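Local structure of peptidase M42 (Thaumarchaeota archaeon SCGC AB-539-E09, 5DS0) at residues 31-36 and 188-193; 192-197 and 339-344; 198-203 and 346-351. The protein is probably a metal-dependent aminopeptidase of the M42 (TET) family that trims residues from the N-termini of peptides and assembles from twelve chains. All blocks are in the same frame, centred on the assembly; numbering follows the deposited sequence.

Contact 1: 31-36 and 188-193; sequences KEYMEP and LMEAIR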
loop_
_atom_site.group_PDB
_atom_site.type_symbol
_atom_site.label_atom_id
_atom_site.label_comp_id
_atom_site.label_asym_id
_atom_site.label_seq_id
_atom_site.Cartn_x
_atom_site.Cartn_y
_atom_site.Cartn_z
ATOM N N LYS C 31 -37.100 43.503 2.846
ATOM C CA LYS C 31 -37.765 44.716 2.358
ATOM C C LYS C 31 -38.900 45.128 3.257
ATOM O O LYS C 31 -39.069 46.310 3.532
ATOM C CB LYS C 31 -38.315 44.529 0.947
ATOM C CG LYS C 31 -37.241 44.565 -0.115
ATOM C CD LYS C 31 -37.842 44.550 -1.517
ATOM C CE LYS C 31 -37.814 43.147 -2.088
ATOM N NZ LYS C 31 -38.559 43.028 -3.367
ATOM N N GLU C 32 -39.682 44.152 3.702
ATOM C CA GLU C 32 -40.843 44.437 4.530
ATOM C C GLU C 32 -40.437 45.025 5.888
ATOM O O GLU C 32 -41.001 46.028 6.326
ATOM C CB GLU C 32 -41.687 43.189 4.733
ATOM C CG GLU C 32 -43.052 43.506 5.315
ATOM C CD GLU C 32 -43.940 42.284 5.452
ATOM O OE1 GLU C 32 -43.436 41.147 5.271
ATOM O OE2 GLU C 32 -45.149 42.458 5.728
ATOM N N TYR C 33 -39.457 44.415 6.539
ATOM C CA TYR C 33 -38.983 44.910 7.813
ATOM C C TYR C 33 -38.431 46.323 7.706
ATOM O O TYR C 33 -38.571 47.116 8.643
ATOM C CB TYR C 33 -37.889 44.005 8.333
ATOM C CG TYR C 33 -37.419 44.323 9.726
ATOM C CD1 TYR C 33 -38.076 43.809 10.821
ATOM C CD2 TYR C 33 -36.291 45.101 9.940
ATOM C CE1 TYR C 33 -37.642 44.074 12.093
ATOM C CE2 TYR C 33 -35.836 45.371 11.218
ATOM C CZ TYR C 33 -36.518 44.855 12.290
ATOM O OH TYR C 33 -36.078 45.099 13.569
HETATM N N MSE C 34 -37.824 46.639 6.561
HETATM C CA MSE C 34 -37.152 47.922 6.374
HETATM C C MSE C 34 -37.980 49.017 5.746
HETATM O O MSE C 34 -37.493 50.140 5.648
HETATM C CB MSE C 34 -35.911 47.717 5.515
HETATM C CG MSE C 34 -34.881 46.864 6.239
HETATM SE SE MSE C 34 -33.919 47.901 7.624
HETATM C CE MSE C 34 -32.829 48.965 6.386
ATOM N N GLU C 35 -39.215 48.734 5.323
ATOM C CA GLU C 35 -40.063 49.772 4.710
ATOM C C GLU C 35 -40.092 51.063 5.514
ATOM O O GLU C 35 -39.878 52.132 4.959
ATOM C CB GLU C 35 -41.498 49.279 4.462
ATOM C CG GLU C 35 -41.749 48.817 3.022
ATOM C CD GLU C 35 -42.892 47.807 2.896
ATOM O OE1 GLU C 35 -43.949 48.007 3.545
ATOM O OE2 GLU C 35 -42.724 46.801 2.153
ATOM N N PRO C 36 -40.327 50.972 6.829
ATOM C CA PRO C 36 -40.387 52.211 7.608
ATOM C C PRO C 36 -39.055 52.849 7.979
ATOM O O PRO C 36 -39.062 53.916 8.576
ATOM C CB PRO C 36 -41.137 51.786 8.876
ATOM C CG PRO C 36 -40.860 50.340 9.020
ATOM C CD PRO C 36 -40.727 49.797 7.626
ATOM N N LEU C 188 -26.826 44.586 9.951
ATOM C CA LEU C 188 -26.849 45.831 9.196
ATOM C C LEU C 188 -28.243 46.448 9.167
ATOM O O LEU C 188 -28.389 47.668 9.235
ATOM C CB LEU C 188 -26.301 45.646 7.783
ATOM C CG LEU C 188 -27.031 44.735 6.796
ATOM C CD1 LEU C 188 -28.060 45.471 5.946
ATOM C CD2 LEU C 188 -26.006 44.068 5.888
HETATM N N MSE C 189 -29.263 45.607 9.090
HETATM C CA MSE C 189 -30.643 46.085 9.161
HETATM C C MSE C 189 -30.960 46.699 10.502
HETATM O O MSE C 189 -31.619 47.729 10.568
HETATM C CB MSE C 189 -31.601 44.933 8.895
HETATM C CG MSE C 189 -31.654 44.666 7.402
HETATM SE SE MSE C 189 -33.077 43.369 7.021
HETATM C CE MSE C 189 -32.251 41.721 7.714
ATOM N N GLU C 190 -30.515 46.068 11.579
ATOM C CA GLU C 190 -30.765 46.592 12.915
ATOM C C GLU C 190 -29.994 47.869 13.153
ATOM O O GLU C 190 -30.460 48.750 13.869
ATOM C CB GLU C 190 -30.407 45.564 13.988
ATOM C CG GLU C 190 -31.437 44.452 14.124
ATOM C CD GLU C 190 -32.779 44.963 14.603
ATOM O OE1 GLU C 190 -32.911 45.205 15.821
ATOM O OE2 GLU C 190 -33.676 45.169 13.758
ATOM N N ALA C 191 -28.805 47.965 12.572
ATOM C CA ALA C 191 -28.009 49.171 12.698
ATOM C C ALA C 191 -28.749 50.339 12.064
ATOM O O ALA C 191 -28.912 51.380 12.682
ATOM C CB ALA C 191 -26.655 48.986 12.041
ATOM N N ILE C 192 -29.198 50.163 10.833
ATOM C CA ILE C 192 -29.921 51.211 10.139
ATOM C C ILE C 192 -31.202 51.565 10.882
ATOM O O ILE C 192 -31.533 52.742 11.019
ATOM C CB ILE C 192 -30.219 50.809 8.682
ATOM C CG1 ILE C 192 -28.927 50.866 7.866
ATOM C CG2 ILE C 192 -31.241 51.737 8.052
ATOM C CD1 ILE C 192 -28.983 50.093 6.570
ATOM N N ARG C 193 -31.917 50.559 11.370
ATOM C CA ARG C 193 -33.158 50.817 12.092
ATOM C C ARG C 193 -32.902 51.679 13.296
ATOM O O ARG C 193 -33.575 52.683 13.495
ATOM C CB ARG C 193 -33.821 49.522 12.545
ATOM C CG ARG C 193 -35.110 49.759 13.322
ATOM C CD ARG C 193 -35.769 48.472 13.775
ATOM N NE ARG C 193 -35.025 47.773 14.821
ATOM C CZ ARG C 193 -34.984 48.102 16.111
ATOM N NH1 ARG C 193 -35.642 49.153 16.575
ATOM N NH2 ARG C 193 -34.238 47.364 16.933
#
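Residues 31-36, on helix 24-34, meet the middle of helix 179-197 through two neighbouring residues of unlike chemistry, Tyr33 and Met34, and the contact divides into a polar and an apolar half. In the polar half the Tyr33 side chain, with CG anti to the backbone N (chi1 -173°), reaches across with its hydroxyl foremost. The OH donates to Glu190 OE2 at 2.4 Å, using the syn lone pair of that oxygen, which sits at the ring edge near the ring plane. Ring and carboxylate are turned 55° against each other.

The same carboxylate is gripped by Arg193, one helical turn further on, in a side-on, two-nitrogen salt bridge. NH2 reaches Glu190 OE1 at 2.8 Å in a nearly straight bond (175°), and NE reaches Glu190 OE2 at 3.1 Å. Both oxygens lie close to the guanidinium plane, yet are approached from above the plane of the carboxylate. Bending of the Arg193 chain at chi3 brings the guanidinium round almost perpendicular to the tyrosine ring.

In the apolar half Met34 and Met189, both selenomethionine, cross obliquely, with Met34 SE 4.0 Å from Met189 CG. Bends at chi2 and chi3 fold the Met34 chain so that CE lies 3.6 Å from Ile192 CG2. Phe51 of strand 49-53 also touches Met34, and Leu13 of helix 2-15 touches Met189.

Glu190 OE2 thus accepts from two donors, and OE1 has a further hydrogen bond with Ser6 OG, while Arg193 NH1 pairs with Asp197. A buried carboxylate so supplied would probably stay ionised, and its network ties the N-terminal helices 2-15 and 24-34 to helix 179-197 beside the selenomethionine and isoleucine packing.

Contact 2: 192-197 and 339-344; sequences IRRMKD and AIRLVI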
loop_
_atom_site.group_PDB
_atom_site.type_symbol
_atom_site.label_atom_id
_atom_site.label_comp_id
_atom_site.label_asym_id
_atom_site.label_seq_id
_atom_site.Cartn_x
_atom_site.Cartn_y
_atom_site.Cartn_z
ATOM N N ILE C 192 -29.198 50.163 10.833
ATOM C CA ILE C 192 -29.921 51.211 10.139
ATOM C C ILE C 192 -31.202 51.565 10.882
ATOM O O ILE C 192 -31.533 52.742 11.019
ATOM C CB ILE C 192 -30.219 50.809 8.682
ATOM C CG1 ILE C 192 -28.927 50.866 7.866
ATOM C CG2 ILE C 192 -31.241 51.737 8.052
ATOM C CD1 ILE C 192 -28.983 50.093 6.570
ATOM N N ARG C 193 -31.917 50.559 11.370
ATOM C CA ARG C 193 -33.158 50.817 12.092
ATOM C C ARG C 193 -32.902 51.679 13.296
ATOM O O ARG C 193 -33.575 52.683 13.495
ATOM C CB ARG C 193 -33.821 49.522 12.545
ATOM C CG ARG C 193 -35.110 49.759 13.322
ATOM C CD ARG C 193 -35.769 48.472 13.775
ATOM N NE ARG C 193 -35.025 47.773 14.821
ATOM C CZ ARG C 193 -34.984 48.102 16.111
ATOM N NH1 ARG C 193 -35.642 49.153 16.575
ATOM N NH2 ARG C 193 -34.238 47.364 16.933
ATOM N N ARG C 194 -31.921 51.289 14.093
ATOM C CA ARG C 194 -31.612 52.001 15.323
ATOM C C ARG C 194 -31.141 53.422 15.113
ATOM O O ARG C 194 -31.427 54.304 15.916
ATOM C CB ARG C 194 -30.581 51.237 16.148
ATOM C CG ARG C 194 -31.331 50.300 17.113
ATOM C CD ARG C 194 -30.713 48.882 17.411
ATOM N NE ARG C 194 -29.563 49.008 18.296
ATOM C CZ ARG C 194 -28.996 48.046 19.032
ATOM N NH1 ARG C 194 -27.958 48.414 19.737
ATOM N NH2 ARG C 194 -29.400 46.757 19.096
HETATM N N MSE C 195 -30.418 53.644 14.027
HETATM C CA MSE C 195 -29.929 54.980 13.708
HETATM C C MSE C 195 -31.072 55.909 13.408
HETATM O O MSE C 195 -31.048 57.072 13.820
HETATM C CB MSE C 195 -28.939 54.888 12.552
HETATM C CG MSE C 195 -27.661 54.289 13.112
HETATM SE SE MSE C 195 -26.158 54.449 11.861
HETATM C CE MSE C 195 -25.151 55.853 12.825
ATOM N N LYS C 196 -32.077 55.418 12.690
ATOM C CA LYS C 196 -33.259 56.211 12.442
ATOM C C LYS C 196 -34.072 56.394 13.721
ATOM O O LYS C 196 -34.381 57.524 14.082
ATOM C CB LYS C 196 -34.112 55.611 11.340
ATOM C CG LYS C 196 -35.326 56.473 11.040
ATOM C CD LYS C 196 -35.686 56.481 9.568
ATOM C CE LYS C 196 -36.722 57.555 9.262
ATOM N NZ LYS C 196 -37.111 57.502 7.829
ATOM N N ASP C 197 -34.376 55.303 14.422
ATOM C CA ASP C 197 -35.176 55.361 15.660
ATOM C C ASP C 197 -34.644 56.305 16.731
ATOM O O ASP C 197 -35.423 56.984 17.392
ATOM C CB ASP C 197 -35.341 53.971 16.295
ATOM C CG ASP C 197 -36.614 53.267 15.855
ATOM O OD1 ASP C 197 -37.587 53.948 15.447
ATOM O OD2 ASP C 197 -36.662 52.025 15.917
ATOM N N ALA C 339 -21.853 43.556 17.810
ATOM C CA ALA C 339 -21.550 43.850 16.415
ATOM C C ALA C 339 -22.399 45.004 15.930
ATOM O O ALA C 339 -21.924 45.874 15.209
ATOM C CB ALA C 339 -21.785 42.626 15.551
ATOM N N ILE C 340 -23.661 45.025 16.350
ATOM C CA ILE C 340 -24.548 46.128 16.001
ATOM C C ILE C 340 -24.022 47.432 16.609
ATOM O O ILE C 340 -23.901 48.440 15.913
ATOM C CB ILE C 340 -25.996 45.889 16.453
ATOM C CG1 ILE C 340 -26.616 44.743 15.669
ATOM C CG2 ILE C 340 -26.804 47.159 16.237
ATOM C CD1 ILE C 340 -27.896 44.235 16.290
ATOM N N ARG C 341 -23.692 47.407 17.900
ATOM C CA ARG C 341 -23.118 48.580 18.558
ATOM C C ARG C 341 -21.883 49.070 17.808
ATOM O O ARG C 341 -21.745 50.258 17.530
ATOM C CB ARG C 341 -22.733 48.270 19.994
ATOM C CG ARG C 341 -23.896 48.181 20.951
ATOM C CD ARG C 341 -23.403 47.922 22.365
ATOM N NE ARG C 341 -24.389 47.190 23.177
ATOM C CZ ARG C 341 -25.209 47.732 24.096
ATOM N NH1 ARG C 341 -26.040 46.946 24.790
ATOM N NH2 ARG C 341 -25.254 49.055 24.296
ATOM N N LEU C 342 -20.995 48.148 17.476
ATOM C CA LEU C 342 -19.742 48.506 16.840
ATOM C C LEU C 342 -19.945 49.190 15.485
ATOM O O LEU C 342 -19.304 50.207 15.215
ATOM C CB LEU C 342 -18.865 47.266 16.659
ATOM C CG LEU C 342 -17.534 47.492 15.945
ATOM C CD1 LEU C 342 -16.673 48.495 16.695
ATOM C CD2 LEU C 342 -16.797 46.174 15.771
ATOM N N VAL C 343 -20.819 48.630 14.650
ATOM C CA VAL C 343 -21.037 49.172 13.301
ATOM C C VAL C 343 -21.596 50.596 13.396
ATOM O O VAL C 343 -21.188 51.467 12.633
ATOM C CB VAL C 343 -21.923 48.295 12.332
ATOM C CG1 VAL C 343 -21.143 47.115 11.766
ATOM C CG2 VAL C 343 -23.194 47.787 12.976
ATOM N N ILE C 344 -22.476 50.844 14.361
ATOM C CA ILE C 344 -23.007 52.178 14.574
ATOM C C ILE C 344 -21.893 53.168 14.921
ATOM O O ILE C 344 -21.794 54.229 14.308
ATOM C CB ILE C 344 -24.102 52.163 15.653
ATOM C CG1 ILE C 344 -25.368 51.498 15.091
ATOM C CG2 ILE C 344 -24.426 53.570 16.132
ATOM C CD1 ILE C 344 -26.435 51.174 16.116
#
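Arg194 contributes the most surface to this crossing of helices 179-197 and 333-349, and it does so with both its flat end and its stem. The guanidinium lies with one face against Ile340, whose CG2 methyl sits over the centre of the group, 3.7 Å from Arg194 CZ. Bends at chi2 and chi3 turn the chain so that it meets Ile340 at about a right angle. The charge itself is answered by Glu337, one turn earlier on the partner helix, through a salt bridge from NH1. Arg341, whose NE is 5.1 Å from Arg194 NH1, is a like charge; its long, weak ion pair with the same Glu337 may ease the repulsion a little.

Ile344, one turn beyond Ile340 along helix 333-349, splits its branches between two neighbours. Its CD1 meets the stem of Arg194, 4.1 Å from CB, whereas its CG2 lies 4.1 Å from Met195 CE.

Met195, a selenomethionine, slides past Ile344 in the opposite direction, its bend at chi3 setting the terminal methyl beside the isoleucine. The segment axes approach to 10.5 Å and cross at -61°, a steep angle at which a few large side chains, not a long run of residues, make the interface.

Around this crossing the two helices stay in touch through Ile340 on Val187 and Val343 on Ala191. Elsewhere on helix 179-197, Arg193 touches Asn2 of helix 2-15 and Tyr37 in the loop after helix 24-34, so that the pair belongs to the helical layer lying against the mixed sheet.

Contact 3: 198-203 and 346-351; sequences QGIEHP and LIKRLD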
loop_
_atom_site.group_PDB
_atom_site.type_symbol
_atom_site.label_atom_id
_atom_site.label_comp_id
_atom_site.label_asym_id
_atom_site.label_seq_id
_atom_site.Cartn_x
_atom_site.Cartn_y
_atom_site.Cartn_z
ATOM N N GLN C 198 -33.331 56.356 16.903
ATOM C CA GLN C 198 -32.727 57.221 17.913
ATOM C C GLN C 198 -32.127 58.501 17.333
ATOM O O GLN C 198 -31.336 59.177 17.992
ATOM C CB GLN C 198 -31.649 56.446 18.655
ATOM C CG GLN C 198 -32.135 55.133 19.246
ATOM C CD GLN C 198 -30.989 54.281 19.764
ATOM O OE1 GLN C 198 -29.918 54.790 20.106
ATOM N NE2 GLN C 198 -31.207 52.970 19.807
ATOM N N GLY C 199 -32.473 58.811 16.085
ATOM C CA GLY C 199 -31.959 59.993 15.387
ATOM C C GLY C 199 -30.449 60.184 15.437
ATOM O O GLY C 199 -29.974 61.303 15.588
ATOM N N ILE C 200 -29.696 59.099 15.282
ATOM C CA ILE C 200 -28.240 59.170 15.319
ATOM C C ILE C 200 -27.724 59.713 13.991
ATOM O O ILE C 200 -27.993 59.154 12.929
ATOM C CB ILE C 200 -27.611 57.796 15.623
ATOM C CG1 ILE C 200 -28.075 57.303 17.000
ATOM C CG2 ILE C 200 -26.092 57.882 15.593
ATOM C CD1 ILE C 200 -27.781 55.843 17.286
ATOM N N GLU C 201 -26.968 60.801 14.054
ATOM C CA GLU C 201 -26.482 61.449 12.843
ATOM C C GLU C 201 -25.203 60.787 12.372
ATOM O O GLU C 201 -24.423 60.305 13.184
ATOM C CB GLU C 201 -26.257 62.942 13.087
ATOM C CG GLU C 201 -27.550 63.721 13.178
ATOM C CD GLU C 201 -27.360 65.107 13.757
ATOM O OE1 GLU C 201 -28.371 65.692 14.203
ATOM O OE2 GLU C 201 -26.208 65.608 13.773
ATOM N N HIS C 202 -25.008 60.770 11.058
ATOM C CA HIS C 202 -23.828 60.171 10.460
ATOM C C HIS C 202 -23.385 60.949 9.232
ATOM O O HIS C 202 -24.167 61.170 8.316
ATOM C CB HIS C 202 -24.091 58.704 10.098
ATOM C CG HIS C 202 -25.346 58.483 9.318
ATOM N ND1 HIS C 202 -25.386 58.558 7.943
ATOM C CD2 HIS C 202 -26.604 58.190 9.718
ATOM C CE1 HIS C 202 -26.620 58.331 7.529
ATOM N NE2 HIS C 202 -27.378 58.098 8.586
ATOM N N PRO C 203 -22.108 61.347 9.190
ATOM C CA PRO C 203 -21.582 62.247 8.149
ATOM C C PRO C 203 -21.326 61.543 6.812
ATOM O O PRO C 203 -20.228 61.647 6.246
ATOM C CB PRO C 203 -20.263 62.729 8.758
ATOM C CG PRO C 203 -19.805 61.564 9.558
ATOM C CD PRO C 203 -21.050 60.923 10.118
ATOM N N LEU C 346 -18.806 53.002 14.233
ATOM C CA LEU C 346 -17.953 53.199 13.064
ATOM C C LEU C 346 -18.593 54.196 12.124
ATOM O O LEU C 346 -17.960 55.165 11.716
ATOM C CB LEU C 346 -17.727 51.889 12.323
ATOM C CG LEU C 346 -16.941 50.828 13.083
ATOM C CD1 LEU C 346 -16.982 49.529 12.307
ATOM C CD2 LEU C 346 -15.506 51.255 13.307
ATOM N N ILE C 347 -19.855 53.963 11.806
ATOM C CA ILE C 347 -20.576 54.828 10.889
ATOM C C ILE C 347 -20.632 56.277 11.386
ATOM O O ILE C 347 -20.508 57.207 10.597
ATOM C CB ILE C 347 -21.994 54.270 10.638
ATOM C CG1 ILE C 347 -21.896 52.996 9.810
ATOM C CG2 ILE C 347 -22.880 55.274 9.914
ATOM C CD1 ILE C 347 -23.129 52.140 9.890
ATOM N N LYS C 348 -20.849 56.464 12.685
ATOM C CA LYS C 348 -20.822 57.794 13.279
ATOM C C LYS C 348 -19.553 58.558 12.932
ATOM O O LYS C 348 -19.615 59.752 12.656
ATOM C CB LYS C 348 -20.964 57.714 14.797
ATOM C CG LYS C 348 -22.410 57.602 15.268
ATOM C CD LYS C 348 -22.582 57.279 16.752
ATOM C CE LYS C 348 -22.189 58.438 17.633
ATOM N NZ LYS C 348 -21.904 57.950 19.008
ATOM N N ARG C 349 -18.414 57.863 12.905
ATOM C CA ARG C 349 -17.105 58.501 12.757
ATOM C C ARG C 349 -16.497 58.466 11.352
ATOM O O ARG C 349 -15.416 59.016 11.123
ATOM C CB ARG C 349 -16.122 57.868 13.730
ATOM C CG ARG C 349 -16.405 58.172 15.187
ATOM C CD ARG C 349 -15.592 57.249 16.093
ATOM N NE ARG C 349 -15.863 57.466 17.511
ATOM C CZ ARG C 349 -16.985 57.114 18.141
ATOM N NH1 ARG C 349 -17.988 56.514 17.494
ATOM N NH2 ARG C 349 -17.113 57.377 19.435
ATOM N N LEU C 350 -17.173 57.827 10.407
ATOM C CA LEU C 350 -16.625 57.702 9.045
ATOM C C LEU C 350 -17.005 58.898 8.173
ATOM O O LEU C 350 -17.853 58.787 7.292
ATOM C CB LEU C 350 -17.073 56.386 8.387
ATOM C CG LEU C 350 -16.381 55.104 8.862
ATOM C CD1 LEU C 350 -17.126 53.886 8.351
ATOM C CD2 LEU C 350 -14.928 55.041 8.413
ATOM N N ASP C 351 -16.388 60.047 8.450
ATOM C CA ASP C 351 -16.601 61.251 7.636
ATOM C C ASP C 351 -15.670 61.228 6.426
ATOM O O ASP C 351 -14.802 60.368 6.334
ATOM C CB ASP C 351 -16.426 62.536 8.470
ATOM C CG ASP C 351 -15.080 62.613 9.181
ATOM O OD1 ASP C 351 -14.171 61.832 8.840
ATOM O OD2 ASP C 351 -14.928 63.457 10.083
#
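Pro203 has the largest share of the buried surface, laying its ring against the C-terminal part of helix 333-349. Its CD is 3.1 Å from Lys348 O, and its CG comes within 3.7 Å of Asp351 CB as the two residues cross obliquely. Beside it, His202 makes contact chiefly through its stem: CB meets Ile347 CG2 at 3.6 Å, the two side chains running the same way. Ile200 crosses Lys348 at about a right angle, with CG2 3.7 Å from CG of the lysine. An alanine in place of Pro203 lacks CG and CD, and with them the contacts to Lys348 O and the nearest approach to Asp351 CB, which would probably loosen the loop where it passes the helix.

Behind these contacts, a Schellman motif with Gly199 as its C-prime residue, at positive phi, ends helix 179-197 and turns the chain toward Ile200. Met195 of that helix touches Ile200, His202, Ile347 and Lys348, backing both partners. On the other side, Leu350 centres an inverse gamma turn, and Asp351 is the N-cap of helix 352-356, its OD1 also bonded to Thr354 OG1.

No hydrogen bond joins the two segments directly. The next residue, Asn204, supplies the polar link instead: its ND2 bonds Ile347 O and Leu350 O, and its backbone O bonds His202 ND1. Van der Waals contact, part of it against a backbone carbonyl, therefore makes the direct fit, while a single asparagine supplies the hydrogen bonds.

All three contacts lie on one side of the chain's centre and follow helix 179-197 outward. Contact 1 joins it to helix 24-34, contact 2, sharing Ile192 and Arg193, joins it to helix 333-349, and contact 3 connects the loop that follows it with that helix's C-terminal part. Centres of contacts 1 and 2 are about 10 Å apart, those of 2 and 3 about 9 Å, and those of 1 and 3 about 16 Å. Along the chain, contact 1 closes before contact 3 opens, whereas the segments of contacts 2 and 3 alternate. An N-terminal helix and the last long helix are thereby brought to the same helix, 179-197, whose first turn holds the cobalt ligand Asp180.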